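Local coordinates for protein tryptophan synthase alpha-subunit (PDB 1GEQ) that cleaves indoleglycerol phosphate to indole and glyceraldehyde 3-phosphate as the alpha subunit of tryptophan synthase, serving the last step of tryptophan biosynthesis, at residues A[11-16]-A[61-66]; A[29-34]-A[241-246]; A[67-72]-A[101-106]; A[74-79]-A[108-113]. All coordinates share one frame; numbering follows the deposited sequence.

Interaction 1: A[11-16]-A[61-66]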
loop_
_atom_site.group_PDB
_atom_site.type_symbol
_atom_site.label_atom_id
_atom_site.label_comp_id
_atom_site.label_asym_id
_atom_site.label_seq_id
_atom_site.Cartn_x
_atom_site.Cartn_y
_atom_site.Cartn_z
ATOM N N LEU A 11 -4.951 -1.267 -3.997
ATOM C CA LEU A 11 -6.056 -2.113 -4.448
ATOM C C LEU A 11 -5.962 -3.425 -3.694
ATOM O O LEU A 11 -4.866 -3.885 -3.386
ATOM C CB LEU A 11 -5.955 -2.415 -5.954
ATOM C CG LEU A 11 -6.132 -1.293 -6.975
ATOM C CD1 LEU A 11 -5.925 -1.849 -8.373
ATOM C CD2 LEU A 11 -7.518 -0.694 -6.851
ATOM N N THR A 12 -7.105 -4.033 -3.392
ATOM C CA THR A 12 -7.086 -5.313 -2.705
ATOM C C THR A 12 -7.052 -6.428 -3.758
ATOM O O THR A 12 -7.848 -6.420 -4.703
ATOM C CB THR A 12 -8.329 -5.480 -1.808
ATOM O OG1 THR A 12 -8.315 -4.465 -0.792
ATOM C CG2 THR A 12 -8.339 -6.856 -1.149
ATOM N N ALA A 13 -6.118 -7.366 -3.613
ATOM C CA ALA A 13 -6.008 -8.468 -4.570
ATOM C C ALA A 13 -7.259 -9.351 -4.513
ATOM O O ALA A 13 -7.730 -9.711 -3.432
ATOM C CB ALA A 13 -4.762 -9.307 -4.271
ATOM N N GLY A 14 -7.799 -9.676 -5.685
ATOM C CA GLY A 14 -8.975 -10.533 -5.751
ATOM C C GLY A 14 -10.311 -9.852 -5.538
ATOM O O GLY A 14 -11.324 -10.523 -5.335
ATOM N N ASP A 15 -10.331 -8.524 -5.592
ATOM C CA ASP A 15 -11.570 -7.764 -5.402
ATOM C C ASP A 15 -11.983 -7.081 -6.707
ATOM O O ASP A 15 -11.392 -6.071 -7.089
ATOM C CB ASP A 15 -11.364 -6.705 -4.309
ATOM C CG ASP A 15 -12.598 -5.849 -4.072
ATOM O OD1 ASP A 15 -12.455 -4.778 -3.447
ATOM O OD2 ASP A 15 -13.705 -6.238 -4.495
ATOM N N PRO A 16 -13.018 -7.598 -7.397
ATOM C CA PRO A 16 -13.877 -8.763 -7.126
ATOM C C PRO A 16 -13.274 -10.125 -7.482
ATOM O O PRO A 16 -13.756 -11.162 -7.021
ATOM C CB PRO A 16 -15.115 -8.463 -7.961
ATOM C CG PRO A 16 -14.510 -7.867 -9.187
ATOM C CD PRO A 16 -13.510 -6.878 -8.589
ATOM N N ASN A 61 -15.310 -14.222 -2.583
ATOM C CA ASN A 61 -15.230 -14.656 -3.969
ATOM C C ASN A 61 -14.195 -15.766 -4.145
ATOM O O ASN A 61 -13.924 -16.202 -5.261
ATOM C CB ASN A 61 -14.914 -13.463 -4.877
ATOM C CG ASN A 61 -16.061 -12.458 -4.942
ATOM O OD1 ASN A 61 -15.948 -11.402 -5.569
ATOM N ND2 ASN A 61 -17.172 -12.784 -4.293
ATOM N N GLY A 62 -13.622 -16.218 -3.035
ATOM C CA GLY A 62 -12.653 -17.304 -3.082
ATOM C C GLY A 62 -11.228 -16.982 -3.488
ATOM O O GLY A 62 -10.645 -17.674 -4.325
ATOM N N PHE A 63 -10.644 -15.950 -2.892
ATOM C CA PHE A 63 -9.271 -15.590 -3.220
ATOM C C PHE A 63 -8.277 -16.532 -2.555
ATOM O O PHE A 63 -8.500 -17.013 -1.445
ATOM C CB PHE A 63 -8.983 -14.148 -2.799
ATOM C CG PHE A 63 -7.540 -13.761 -2.928
ATOM C CD1 PHE A 63 -6.681 -13.852 -1.836
ATOM C CD2 PHE A 63 -7.027 -13.347 -4.150
ATOM C CE1 PHE A 63 -5.332 -13.529 -1.968
ATOM C CE2 PHE A 63 -5.683 -13.028 -4.288
ATOM C CZ PHE A 63 -4.836 -13.119 -3.194
ATOM N N LYS A 64 -7.179 -16.801 -3.252
ATOM C CA LYS A 64 -6.134 -17.681 -2.749
ATOM C C LYS A 64 -4.829 -16.906 -2.684
ATOM O O LYS A 64 -4.503 -16.160 -3.602
ATOM C CB LYS A 64 -5.994 -18.898 -3.672
ATOM C CG LYS A 64 -6.498 -20.193 -3.059
ATOM C CD LYS A 64 -7.832 -19.988 -2.353
ATOM C CE LYS A 64 -8.219 -21.217 -1.538
ATOM N NZ LYS A 64 -9.216 -20.893 -0.482
ATOM N N LEU A 65 -4.092 -17.086 -1.593
ATOM C CA LEU A 65 -2.826 -16.386 -1.380
ATOM C C LEU A 65 -1.934 -16.298 -2.608
ATOM O O LEU A 65 -1.501 -15.210 -2.986
ATOM C CB LEU A 65 -2.028 -17.046 -0.254
ATOM C CG LEU A 65 -0.688 -16.368 0.047
ATOM C CD1 LEU A 65 -0.940 -15.035 0.735
ATOM C CD2 LEU A 65 0.174 -17.262 0.926
ATOM N N ARG A 66 -1.649 -17.446 -3.215
ATOM C CA ARG A 66 -0.782 -17.504 -4.383
ATOM C C ARG A 66 -1.286 -16.706 -5.579
ATOM O O ARG A 66 -0.500 -16.317 -6.446
ATOM C CB ARG A 66 -0.547 -18.964 -4.778
ATOM C CG ARG A 66 0.045 -19.805 -3.651
ATOM C CD ARG A 66 1.415 -20.386 -4.006
ATOM N NE ARG A 66 2.434 -20.046 -3.012
ATOM C CZ ARG A 66 2.363 -20.355 -1.718
ATOM N NH1 ARG A 66 1.316 -21.019 -1.243
ATOM N NH2 ARG A 66 3.338 -19.992 -0.896
#

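Interaction 2: A[29-34]-A[241-246]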
loop_
_atom_site.group_PDB
_atom_site.type_symbol
_atom_site.label_atom_id
_atom_site.label_comp_id
_atom_site.label_asym_id
_atom_site.label_seq_id
_atom_site.Cartn_x
_atom_site.Cartn_y
_atom_site.Cartn_z
ATOM N N ASP A 29 -1.809 2.090 -14.229
ATOM C CA ASP A 29 -0.359 2.174 -14.335
ATOM C C ASP A 29 0.205 3.491 -14.879
ATOM O O ASP A 29 1.169 4.015 -14.332
ATOM C CB ASP A 29 0.172 1.021 -15.182
ATOM C CG ASP A 29 1.663 0.809 -14.996
ATOM O OD1 ASP A 29 2.327 0.342 -15.941
ATOM O OD2 ASP A 29 2.168 1.109 -13.892
ATOM N N GLU A 30 -0.391 4.033 -15.938
ATOM C CA GLU A 30 0.126 5.275 -16.514
ATOM C C GLU A 30 0.042 6.489 -15.593
ATOM O O GLU A 30 0.652 7.517 -15.876
ATOM C CB GLU A 30 -0.577 5.607 -17.833
ATOM C CG GLU A 30 -2.065 5.849 -17.716
ATOM C CD GLU A 30 -2.645 6.477 -18.974
ATOM O OE1 GLU A 30 -3.712 6.019 -19.437
ATOM O OE2 GLU A 30 -2.034 7.433 -19.495
ATOM N N TYR A 31 -0.699 6.382 -14.496
ATOM C CA TYR A 31 -0.817 7.506 -13.572
ATOM C C TYR A 31 -0.071 7.245 -12.268
ATOM O O TYR A 31 0.135 8.164 -11.476
ATOM C CB TYR A 31 -2.279 7.781 -13.194
ATOM C CG TYR A 31 -3.262 7.895 -14.329
ATOM C CD1 TYR A 31 -4.084 6.823 -14.670
ATOM C CD2 TYR A 31 -3.421 9.095 -15.021
ATOM C CE1 TYR A 31 -5.049 6.943 -15.667
ATOM C CE2 TYR A 31 -4.381 9.227 -16.024
ATOM C CZ TYR A 31 -5.192 8.144 -16.339
ATOM O OH TYR A 31 -6.157 8.267 -17.314
ATOM N N ALA A 32 0.337 5.999 -12.054
ATOM C CA ALA A 32 0.996 5.601 -10.813
ATOM C C ALA A 32 2.516 5.715 -10.736
ATOM O O ALA A 32 3.224 5.422 -11.698
ATOM C CB ALA A 32 0.586 4.176 -10.477
ATOM N N GLY A 33 2.997 6.127 -9.564
ATOM C CA GLY A 33 4.429 6.241 -9.329
ATOM C C GLY A 33 4.849 4.944 -8.661
ATOM O O GLY A 33 6.006 4.546 -8.699
ATOM N N ALA A 34 3.873 4.287 -8.038
ATOM C CA ALA A 34 4.068 3.017 -7.363
ATOM C C ALA A 34 2.680 2.447 -7.085
ATOM O O ALA A 34 1.692 3.172 -7.144
ATOM C CB ALA A 34 4.832 3.205 -6.054
ATOM N N LYS A 241 -11.439 8.878 -11.626
ATOM C CA LYS A 241 -11.211 9.351 -10.267
ATOM C C LYS A 241 -9.745 9.758 -10.068
ATOM O O LYS A 241 -9.461 10.786 -9.453
ATOM C CB LYS A 241 -11.625 8.271 -9.257
ATOM C CG LYS A 241 -11.264 8.584 -7.818
ATOM C CD LYS A 241 -11.616 10.011 -7.402
ATOM C CE LYS A 241 -12.994 10.134 -6.780
ATOM N NZ LYS A 241 -13.075 11.378 -5.946
ATOM N N VAL A 242 -8.817 8.952 -10.575
ATOM C CA VAL A 242 -7.400 9.281 -10.449
ATOM C C VAL A 242 -7.139 10.560 -11.242
ATOM O O VAL A 242 -6.384 11.430 -10.810
ATOM C CB VAL A 242 -6.498 8.137 -10.987
ATOM C CG1 VAL A 242 -5.042 8.580 -11.017
ATOM C CG2 VAL A 242 -6.650 6.904 -10.107
ATOM N N GLU A 243 -7.781 10.683 -12.401
ATOM C CA GLU A 243 -7.607 11.871 -13.217
ATOM C C GLU A 243 -8.038 13.106 -12.443
ATOM O O GLU A 243 -7.342 14.123 -12.445
ATOM C CB GLU A 243 -8.404 11.745 -14.515
ATOM C CG GLU A 243 -7.561 11.298 -15.686
ATOM C CD GLU A 243 -8.384 10.936 -16.907
ATOM O OE1 GLU A 243 -9.380 11.633 -17.192
ATOM O OE2 GLU A 243 -8.022 9.954 -17.586
ATOM N N GLU A 244 -9.182 13.016 -11.774
ATOM C CA GLU A 244 -9.680 14.129 -10.981
ATOM C C GLU A 244 -8.682 14.493 -9.878
ATOM O O GLU A 244 -8.417 15.669 -9.622
ATOM C CB GLU A 244 -11.023 13.758 -10.347
ATOM C CG GLU A 244 -11.489 14.726 -9.266
ATOM C CD GLU A 244 -12.573 14.123 -8.379
ATOM O OE1 GLU A 244 -12.852 14.689 -7.298
ATOM O OE2 GLU A 244 -13.146 13.081 -8.771
ATOM N N LEU A 245 -8.134 13.478 -9.222
ATOM C CA LEU A 245 -7.182 13.715 -8.148
ATOM C C LEU A 245 -5.875 14.301 -8.667
ATOM O O LEU A 245 -5.175 15.006 -7.942
ATOM C CB LEU A 245 -6.915 12.414 -7.394
ATOM C CG LEU A 245 -8.146 11.869 -6.663
ATOM C CD1 LEU A 245 -7.804 10.542 -5.997
ATOM C CD2 LEU A 245 -8.621 12.888 -5.636
ATOM N N LEU A 246 -5.550 14.009 -9.923
ATOM C CA LEU A 246 -4.340 14.533 -10.537
ATOM C C LEU A 246 -4.616 15.919 -11.117
ATOM O O LEU A 246 -3.694 16.614 -11.549
ATOM C CB LEU A 246 -3.845 13.592 -11.642
ATOM C CG LEU A 246 -3.197 12.280 -11.180
ATOM C CD1 LEU A 246 -2.698 11.488 -12.380
ATOM C CD2 LEU A 246 -2.045 12.588 -10.241
#

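Interaction 3: A[67-72]-A[101-106]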
loop_
_atom_site.group_PDB
_atom_site.type_symbol
_atom_site.label_atom_id
_atom_site.label_comp_id
_atom_site.label_asym_id
_atom_site.label_seq_id
_atom_site.Cartn_x
_atom_site.Cartn_y
_atom_site.Cartn_z
ATOM N N GLU A 67 -2.589 -16.449 -5.635
ATOM C CA GLU A 67 -3.138 -15.683 -6.748
ATOM C C GLU A 67 -2.565 -14.275 -6.749
ATOM O O GLU A 67 -2.526 -13.611 -7.784
ATOM C CB GLU A 67 -4.666 -15.647 -6.672
ATOM C CG GLU A 67 -5.309 -16.941 -7.144
ATOM C CD GLU A 67 -6.800 -16.984 -6.894
ATOM O OE1 GLU A 67 -7.418 -18.023 -7.198
ATOM O OE2 GLU A 67 -7.356 -15.981 -6.390
ATOM N N ALA A 68 -2.115 -13.819 -5.585
ATOM C CA ALA A 68 -1.528 -12.493 -5.478
ATOM C C ALA A 68 -0.261 -12.483 -6.318
ATOM O O ALA A 68 0.008 -11.534 -7.049
ATOM C CB ALA A 68 -1.199 -12.184 -4.019
ATOM N N PHE A 69 0.516 -13.556 -6.214
ATOM C CA PHE A 69 1.756 -13.663 -6.965
ATOM C C PHE A 69 1.485 -13.767 -8.460
ATOM O O PHE A 69 2.306 -13.353 -9.271
ATOM C CB PHE A 69 2.571 -14.871 -6.487
ATOM C CG PHE A 69 2.989 -14.793 -5.040
ATOM C CD1 PHE A 69 3.603 -13.645 -4.539
ATOM C CD2 PHE A 69 2.785 -15.872 -4.180
ATOM C CE1 PHE A 69 4.011 -13.573 -3.202
ATOM C CE2 PHE A 69 3.187 -15.812 -2.846
ATOM C CZ PHE A 69 3.802 -14.659 -2.354
ATOM N N TRP A 70 0.330 -14.315 -8.822
ATOM C CA TRP A 70 -0.053 -14.457 -10.225
ATOM C C TRP A 70 -0.304 -13.071 -10.809
ATOM O O TRP A 70 0.132 -12.761 -11.913
ATOM C CB TRP A 70 -1.331 -15.294 -10.341
ATOM C CG TRP A 70 -1.885 -15.368 -11.742
ATOM C CD1 TRP A 70 -1.565 -16.283 -12.705
ATOM C CD2 TRP A 70 -2.830 -14.473 -12.343
ATOM N NE1 TRP A 70 -2.250 -16.014 -13.866
ATOM C CE2 TRP A 70 -3.035 -14.901 -13.669
ATOM C CE3 TRP A 70 -3.521 -13.340 -11.881
ATOM C CZ2 TRP A 70 -3.906 -14.248 -14.550
ATOM C CZ3 TRP A 70 -4.385 -12.686 -12.755
ATOM C CH2 TRP A 70 -4.567 -13.139 -14.073
ATOM N N ILE A 71 -1.028 -12.252 -10.053
ATOM C CA ILE A 71 -1.353 -10.893 -10.470
ATOM C C ILE A 71 -0.090 -10.097 -10.776
ATOM O O ILE A 71 0.023 -9.481 -11.835
ATOM C CB ILE A 71 -2.166 -10.165 -9.371
ATOM C CG1 ILE A 71 -3.561 -10.793 -9.264
ATOM C CG2 ILE A 71 -2.269 -8.682 -9.684
ATOM C CD1 ILE A 71 -4.412 -10.233 -8.134
ATOM N N VAL A 72 0.857 -10.119 -9.844
ATOM C CA VAL A 72 2.112 -9.398 -10.010
ATOM C C VAL A 72 2.916 -9.942 -11.185
ATOM O O VAL A 72 3.473 -9.178 -11.973
ATOM C CB VAL A 72 2.981 -9.486 -8.733
ATOM C CG1 VAL A 72 4.351 -8.867 -8.990
ATOM C CG2 VAL A 72 2.285 -8.772 -7.582
ATOM N N LEU A 101 8.874 -14.239 1.316
ATOM C CA LEU A 101 9.675 -13.182 0.710
ATOM C C LEU A 101 10.354 -13.635 -0.584
ATOM O O LEU A 101 10.426 -12.880 -1.557
ATOM C CB LEU A 101 10.718 -12.681 1.715
ATOM C CG LEU A 101 10.144 -12.041 2.985
ATOM C CD1 LEU A 101 11.272 -11.512 3.859
ATOM C CD2 LEU A 101 9.196 -10.914 2.605
ATOM N N ALA A 102 10.835 -14.874 -0.596
ATOM C CA ALA A 102 11.509 -15.428 -1.769
ATOM C C ALA A 102 10.586 -15.513 -2.985
ATOM O O ALA A 102 10.939 -15.064 -4.079
ATOM C CB ALA A 102 12.063 -16.812 -1.445
ATOM N N GLU A 103 9.409 -16.098 -2.794
ATOM C CA GLU A 103 8.454 -16.235 -3.886
ATOM C C GLU A 103 7.946 -14.858 -4.314
ATOM O O GLU A 103 7.674 -14.625 -5.490
ATOM C CB GLU A 103 7.285 -17.126 -3.459
ATOM C CG GLU A 103 6.387 -17.581 -4.607
ATOM C CD GLU A 103 5.339 -18.588 -4.160
ATOM O OE1 GLU A 103 4.614 -19.127 -5.026
ATOM O OE2 GLU A 103 5.239 -18.838 -2.940
ATOM N N ALA A 104 7.830 -13.941 -3.356
ATOM C CA ALA A 104 7.365 -12.590 -3.659
ATOM C C ALA A 104 8.365 -11.925 -4.594
ATOM O O ALA A 104 7.996 -11.350 -5.624
ATOM C CB ALA A 104 7.226 -11.779 -2.375
ATOM N N LYS A 105 9.638 -12.015 -4.225
ATOM C CA LYS A 105 10.718 -11.443 -5.019
ATOM C C LYS A 105 10.743 -12.110 -6.392
ATOM O O LYS A 105 10.936 -11.448 -7.413
ATOM C CB LYS A 105 12.053 -11.657 -4.293
ATOM C CG LYS A 105 13.291 -11.103 -5.005
ATOM C CD LYS A 105 13.181 -9.610 -5.267
ATOM C CE LYS A 105 14.424 -9.069 -5.966
ATOM N NZ LYS A 105 14.303 -7.624 -6.316
ATOM N N ALA A 106 10.541 -13.422 -6.410
ATOM C CA ALA A 106 10.542 -14.187 -7.654
ATOM C C ALA A 106 9.463 -13.708 -8.621
ATOM O O ALA A 106 9.674 -13.687 -9.834
ATOM C CB ALA A 106 10.343 -15.673 -7.354
#

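Interaction 4: A[74-79]-A[108-113]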
loop_
_atom_site.group_PDB
_atom_site.type_symbol
_atom_site.label_atom_id
_atom_site.label_comp_id
_atom_site.label_asym_id
_atom_site.label_seq_id
_atom_site.Cartn_x
_atom_site.Cartn_y
_atom_site.Cartn_z
ATOM N N GLU A 74 1.859 -11.476 -13.885
ATOM C CA GLU A 74 1.218 -11.039 -15.120
ATOM C C GLU A 74 1.422 -9.557 -15.373
ATOM O O GLU A 74 1.633 -9.134 -16.510
ATOM C CB GLU A 74 -0.277 -11.348 -15.077
ATOM C CG GLU A 74 -0.578 -12.797 -15.371
ATOM C CD GLU A 74 -0.194 -13.169 -16.789
ATOM O OE1 GLU A 74 0.372 -14.263 -16.981
ATOM O OE2 GLU A 74 -0.458 -12.361 -17.706
ATOM N N PHE A 75 1.352 -8.765 -14.311
ATOM C CA PHE A 75 1.540 -7.332 -14.426
ATOM C C PHE A 75 2.967 -7.029 -14.882
ATOM O O PHE A 75 3.193 -6.127 -15.687
ATOM C CB PHE A 75 1.281 -6.670 -13.074
ATOM C CG PHE A 75 1.448 -5.180 -13.089
ATOM C CD1 PHE A 75 0.509 -4.365 -13.714
ATOM C CD2 PHE A 75 2.541 -4.590 -12.473
ATOM C CE1 PHE A 75 0.666 -2.976 -13.723
ATOM C CE2 PHE A 75 2.706 -3.208 -12.475
ATOM C CZ PHE A 75 1.767 -2.402 -13.099
ATOM N N ARG A 76 3.921 -7.791 -14.353
ATOM C CA ARG A 76 5.329 -7.615 -14.683
ATOM C C ARG A 76 5.613 -7.805 -16.168
ATOM O O ARG A 76 6.622 -7.321 -16.678
ATOM C CB ARG A 76 6.188 -8.570 -13.847
ATOM C CG ARG A 76 6.478 -8.047 -12.451
ATOM C CD ARG A 76 7.370 -6.815 -12.539
ATOM N NE ARG A 76 7.523 -6.137 -11.256
ATOM C CZ ARG A 76 7.122 -4.891 -11.026
ATOM N NH1 ARG A 76 6.543 -4.190 -11.992
ATOM N NH2 ARG A 76 7.300 -4.340 -9.832
ATOM N N ARG A 77 4.721 -8.505 -16.862
ATOM C CA ARG A 77 4.879 -8.726 -18.292
ATOM C C ARG A 77 4.628 -7.440 -19.067
ATOM O O ARG A 77 5.055 -7.311 -20.212
ATOM C CB ARG A 77 3.896 -9.786 -18.792
ATOM C CG ARG A 77 4.438 -11.194 -18.835
ATOM C CD ARG A 77 3.370 -12.136 -19.359
ATOM N NE ARG A 77 3.160 -13.258 -18.456
ATOM C CZ ARG A 77 4.037 -14.238 -18.267
ATOM N NH1 ARG A 77 5.186 -14.237 -18.928
ATOM N NH2 ARG A 77 3.768 -15.209 -17.404
ATOM N N HIS A 78 3.940 -6.485 -18.451
ATOM C CA HIS A 78 3.649 -5.244 -19.153
ATOM C C HIS A 78 4.184 -3.976 -18.496
ATOM O O HIS A 78 4.113 -2.903 -19.087
ATOM C CB HIS A 78 2.135 -5.091 -19.356
ATOM C CG HIS A 78 1.441 -6.358 -19.758
ATOM N ND1 HIS A 78 1.011 -7.295 -18.842
ATOM C CD2 HIS A 78 1.110 -6.844 -20.977
ATOM C CE1 HIS A 78 0.445 -8.301 -19.478
ATOM N NE2 HIS A 78 0.491 -8.056 -20.775
ATOM N N SER A 79 4.721 -4.079 -17.283
ATOM C CA SER A 79 5.205 -2.880 -16.607
ATOM C C SER A 79 6.320 -3.087 -15.591
ATOM O O SER A 79 6.511 -4.178 -15.060
ATOM C CB SER A 79 4.032 -2.179 -15.917
ATOM O OG SER A 79 4.463 -1.035 -15.197
ATOM N N GLY A 108 8.259 -10.676 -8.788
ATOM C CA GLY A 108 8.503 -9.315 -9.234
ATOM C C GLY A 108 8.143 -8.230 -8.230
ATOM O O GLY A 108 8.099 -7.047 -8.579
ATOM N N VAL A 109 7.885 -8.632 -6.986
ATOM C CA VAL A 109 7.531 -7.683 -5.926
ATOM C C VAL A 109 8.778 -6.898 -5.502
ATOM O O VAL A 109 9.839 -7.478 -5.305
ATOM C CB VAL A 109 6.958 -8.411 -4.689
ATOM C CG1 VAL A 109 6.781 -7.424 -3.530
ATOM C CG2 VAL A 109 5.621 -9.055 -5.047
ATOM N N ASP A 110 8.640 -5.586 -5.344
ATOM C CA ASP A 110 9.777 -4.753 -4.958
ATOM C C ASP A 110 9.884 -4.502 -3.456
ATOM O O ASP A 110 10.977 -4.547 -2.884
ATOM C CB ASP A 110 9.704 -3.423 -5.694
ATOM C CG ASP A 110 9.621 -3.603 -7.191
ATOM O OD1 ASP A 110 8.537 -3.370 -7.763
ATOM O OD2 ASP A 110 10.643 -3.991 -7.789
ATOM N N GLY A 111 8.748 -4.243 -2.821
ATOM C CA GLY A 111 8.765 -3.982 -1.397
ATOM C C GLY A 111 7.631 -4.668 -0.674
ATOM O O GLY A 111 6.681 -5.143 -1.299
ATOM N N ILE A 112 7.736 -4.728 0.651
ATOM C CA ILE A 112 6.698 -5.363 1.445
ATOM C C ILE A 112 6.369 -4.579 2.710
ATOM O O ILE A 112 7.243 -3.997 3.362
ATOM C CB ILE A 112 7.082 -6.800 1.840
ATOM C CG1 ILE A 112 5.905 -7.466 2.561
ATOM C CG2 ILE A 112 8.315 -6.785 2.733
ATOM C CD1 ILE A 112 5.914 -8.977 2.484
ATOM N N LEU A 113 5.084 -4.574 3.037
ATOM C CA LEU A 113 4.581 -3.891 4.212
ATOM C C LEU A 113 3.762 -4.887 5.022
ATOM O O LEU A 113 2.744 -5.397 4.547
ATOM C CB LEU A 113 3.705 -2.705 3.803
ATOM C CG LEU A 113 2.869 -2.024 4.898
ATOM C CD1 LEU A 113 3.733 -1.622 6.087
ATOM C CD2 LEU A 113 2.194 -0.799 4.307
#

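Interaction 1: A[11-16]-A[61-66]
Phe63 lays one face of its ring against the type II turn that runs from Thr12 to Asp15, and the buried, tightly packed part of the contact is here. The carbonyl O of Ala13 sits over that face toward the rim, 3.8 Å from CD2 of Phe63. Beside it the methyl CB of Ala13 reaches CE2 of Phe63, also at 3.8 Å, and CZ lies only slightly farther off. Gly14 completes the patch with its CA against CD2. At its backbone angles (phi 82°) a CB would jam against the preceding carbonyl O, and it would also run into the ring. With CG of Phe63 anti to the backbone N (chi1 172°), the phenyl group swings off its own loop and onto the turn. Cut back to an alanine, this position would probably lose the ring's cover over the Ala13 methyl and the Gly14 backbone, opening a gap beside the turn. The other end is looser and faces solvent: Asn61 is exposed and lies beside Pro16, a residue that follows a cis peptide bond. Between the two ends, Gly62 closes helix 49-60 with a Schellman motif. The turn leaves the C-terminal end of strand 6-12, the catalytic end in TIM barrels, while Phe63 leads into helix 65-76 and also touches Pro40; Pro16 packs on Phe24 of helix 18-28 and Ile227 of helix 221-230.

Interaction 2: A[29-34]-A[241-246]
Tyr31 reaches from the loop between helix 18-28 and strand 35-38 to the last turns of helix 235-246, and its side chain makes the whole contact from this loop. At the root, CB lies 3.6 Å from CG1 of Val242, with CD1 of Leu246 a little farther away. CG of the ring still feels both methyls. One step out the two flanks part company: CD1 keeps only a distant touch with CG1 of Val242, whereas CD2 comes to 3.6 Å from CD1 of Leu246. Farther along, CE2 passes CG of Glu243 at 3.8 Å, and CZ approaches OE2 of the same residue. At the tip, OH donates a short hydrogen bond of 2.5 Å to OE2 of Glu243, which receives it on the anti lone pair, the one turned away from OE1. Ring and carboxylate planes are 54° apart. Glu243 CB does not itself aim at the loop; the chain, extended beyond CG, carries the carboxylate to the hydroxyl. Val242 and Leu246, one helical turn apart, also rest on Leu7 of strand 6-12, which ties the C-terminal helix to the first strand of the barrel. The contact is thus apolar at its base and polar at its outer end. The phenol's donated proton is likely to stabilise the carboxylate in its charged form, and the bond should keep the whole side chain from swinging away from the helix.

Interaction 3: A[67-72]-A[101-106]
Helices 65-76 and 97-107 come nearest at Phe69 and Ala104, whose CA atoms are 6.6 Å apart. That closeness is possible because Ala104 offers little more than backbone: its CA meets CE1 of Phe69 at 3.5 Å, and its CB touches the same ring carbon at 3.8 Å. Phe69 fills the space between the helices, its CG anti to the carbonyl carbon (chi1 -62°), which points the ring across to its partner. These are two neighbouring outer helices of the TIM barrel, which follow strands 35-38 and 83-87 and cover adjacent parts of the parallel sheet. From the other helix Glu103 comes over a face of the ring. Its CG makes a CH-pi contact, 4.2 Å from the centroid of Phe69 and 21° off the ring normal. The carboxylate carries on beyond, near CD2 and CE2, with OE2 of Glu103 3.7 Å from CE2 of Phe69; its plane is turned 27° from that of the ring. The charged end finds its stronger partner in Arg66, which forms a salt bridge to OE2 from the turn preceding Phe69. A serine at Phe69 would probably leave the aliphatic part of Glu103 without a surface to lie on and open a gap beside Ala104. Phe100, one turn before Ala104, meets the same ring edge-to-face.

Interaction 4: A[74-79]-A[108-113]
Arg76 buries more surface here than any other residue, and it spends its guanidinium on Gly108 and Asp110. The arginine chain bends at chi2 (-67°), which lets the group turn its edge to the carbonyl of Gly108. NE donates to Gly108 O over 2.9 Å and NH2 to the same oxygen over 3.1 Å, a side-on grip of two nitrogens on one atom. The acceptor lies close to the guanidinium plane, but the bonds themselves are bent, with N-H...O angles of 150° at NE and 137° at NH2. Gly108 ends helix 97-107 in a Schellman motif with positive phi; a CB there would collide with CG of Arg76, so the arginine stem passes where only glycine leaves room. Asp110 adds a salt bridge, OD1 to NH2 of Arg76 at 2.6 Å, its carboxylate turned well out of the guanidinium plane. OD1 of Asp110 also accepts from the backbone N of Ile83. On the remaining side NH1 of Arg76 bonds to Ser79 O at 3.1 Å and to the carbonyl of Thr81. One guanidinium therefore joins the end of helix 65-76, the loop into strand 83-87 and the turn into strand 111-114. The oxygens gathered round it should hold its rotation firmly, and Asp110 is likely to balance much of its positive charge.

In the fold
All four contacts belong to one TIM barrel. Helix 65-76 serves three of them: interaction 1 lies at the loop leading into it, interaction 3 at its middle, interaction 4 at its end. Interactions 3 and 4 have centres 8 Å apart, alternate along the chain and touch at Ala104 and Val109. Interaction 1 closes before interaction 3 opens; the two touch where Phe63 packs by Ala68 and Ala13 by Ile71. Interaction 2, centred 18 Å from interaction 4, spans most of the chain, crossing interaction 1 and enclosing interactions 3 and 4. Together they tie the helices and loops of the first four strands to each other and to the C-terminal helix.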